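Local coordinates for protein putative acyl-CoA thioester hydrolase (PDB 5DM5) that probably hydrolyses acyl-CoA thioesters to free coenzyme A and the carboxylic acid, working as a hexamer of hot-dog-fold subunits, at residues Q47-I50 with G51-Q55. Residues are numbered along the deposited sequence; the frame is centred on the assembly and turned at random.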
loop_
_atom_site.group_PDB
_atom_site.type_symbol
_atom_site.label_atom_id
_atom_site.label_comp_id
_atom_site.label_asym_id
_atom_site.label_seq_id
_atom_site.Cartn_x
_atom_site.Cartn_y
_atom_site.Cartn_z
ATOM N N GLN B 47 -9.977 1.176 11.147
ATOM C CA GLN B 47 -9.640 0.289 12.253
ATOM C C GLN B 47 -10.834 -0.032 13.142
ATOM O O GLN B 47 -10.948 -1.145 13.617
ATOM C CB GLN B 47 -8.515 0.886 13.090
ATOM C CG GLN B 47 -7.260 1.020 12.286
ATOM C CD GLN B 47 -6.741 -0.325 11.845
ATOM O OE1 GLN B 47 -6.088 -1.032 12.615
ATOM N NE2 GLN B 47 -7.105 -0.729 10.629
ATOM N N MET B 48 -11.699 0.936 13.414
ATOM C CA MET B 48 -12.875 0.627 14.217
ATOM C C MET B 48 -13.844 -0.310 13.503
ATOM O O MET B 48 -14.428 -1.191 14.117
ATOM C CB MET B 48 -13.609 1.895 14.649
ATOM C CG MET B 48 -12.733 2.877 15.399
ATOM S SD MET B 48 -13.578 4.323 16.065
ATOM C CE MET B 48 -14.618 3.564 17.296
ATOM N N ASP B 49 -14.059 -0.105 12.215
ATOM C CA ASP B 49 -14.929 -1.007 11.465
ATOM C C ASP B 49 -14.310 -2.397 11.425
ATOM O O ASP B 49 -15.003 -3.393 11.539
ATOM C CB ASP B 49 -15.192 -0.481 10.061
ATOM C CG ASP B 49 -16.217 -1.299 9.312
ATOM O OD1 ASP B 49 -16.517 -0.967 8.156
ATOM O OD2 ASP B 49 -16.673 -2.326 9.824
ATOM N N ILE B 50 -12.996 -2.464 11.248
ATOM C CA ILE B 50 -12.322 -3.759 11.253
ATOM C C ILE B 50 -12.454 -4.469 12.578
ATOM O O ILE B 50 -12.927 -5.602 12.662
ATOM C CB ILE B 50 -10.830 -3.633 11.004
ATOM C CG1 ILE B 50 -10.542 -3.169 9.592
ATOM C CG2 ILE B 50 -10.188 -4.976 11.172
ATOM C CD1 ILE B 50 -9.087 -2.982 9.307
ATOM N N GLY B 51 -12.059 -3.757 13.618
ATOM C CA GLY B 51 -12.065 -4.262 14.966
ATOM C C GLY B 51 -13.433 -4.745 15.367
ATOM O O GLY B 51 -13.547 -5.774 16.003
ATOM N N GLY B 52 -14.486 -4.027 14.994
ATOM C CA GLY B 52 -15.830 -4.498 15.284
ATOM C C GLY B 52 -16.226 -5.714 14.445
ATOM O O GLY B 52 -16.869 -6.657 14.929
ATOM N N ALA B 53 -15.823 -5.696 13.178
ATOM C CA ALA B 53 -16.167 -6.757 12.251
ATOM C C ALA B 53 -15.623 -8.092 12.704
ATOM O O ALA B 53 -16.232 -9.135 12.461
ATOM C CB ALA B 53 -15.642 -6.434 10.885
ATOM N N ILE B 54 -14.485 -8.066 13.384
ATOM C CA ILE B 54 -13.905 -9.303 13.901
ATOM C C ILE B 54 -14.842 -9.992 14.876
ATOM O O ILE B 54 -15.289 -11.128 14.665
ATOM C CB ILE B 54 -12.572 -9.042 14.626
ATOM C CG1 ILE B 54 -11.510 -8.545 13.641
ATOM C CG2 ILE B 54 -12.091 -10.296 15.329
ATOM C CD1 ILE B 54 -10.155 -8.285 14.269
ATOM N N GLN B 55 -15.169 -9.265 15.928
ATOM C CA GLN B 55 -16.009 -9.791 16.962
ATOM C C GLN B 55 -17.385 -10.157 16.450
ATOM O O GLN B 55 -17.962 -11.148 16.875
ATOM C CB GLN B 55 -16.059 -8.787 18.086
ATOM C CG GLN B 55 -16.764 -9.255 19.305
ATOM C CD GLN B 55 -16.371 -8.412 20.473
ATOM O OE1 GLN B 55 -15.186 -8.310 20.782
ATOM N NE2 GLN B 55 -17.335 -7.776 21.110
#
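G51 N donates to Q47 O at 2.8 Å, the first of four successive i to i+4 bonds that make Q47-I50 and G51-Q55 one unbroken run of α-helix. G52 N follows with M48 O (3.0 Å), A53 N with D49 O (2.9 Å) and I54 N with I50 O (3.0 Å). The side chains add little between turns. A53 CB rests 3.2 Å from D49 O, a small methyl beside a carbonyl that also accepts from the hydroxyl of Y127. In I54 the CG1 branch, anti to the carbonyl carbon (chi1 -66°), lies 3.4 Å from I50 O. G51 and G52 are buried, and their lack of side chains is consistent with close approach to the helix there. M48, long, flexible and apolar, reaches mostly apolar residues of the sheet: I102, V104, A123 and F125. Q47 brings a buried amide whose OE1 is hydrogen-bonded to T26. Branched and apolar, I50 packs on L24, F40 of a second subunit and L27 of a third, and I54 on V83 of the third. D49 sets its carboxylate near G41 and G42 of the second subunit, with a weak bond from G42 N. In this central helix wrapped by the hot-dog sheet, every hydrogen bond between the two segments is thus a backbone one, leaving the side chains for packing and polar contacts with sheet and neighbouring subunits.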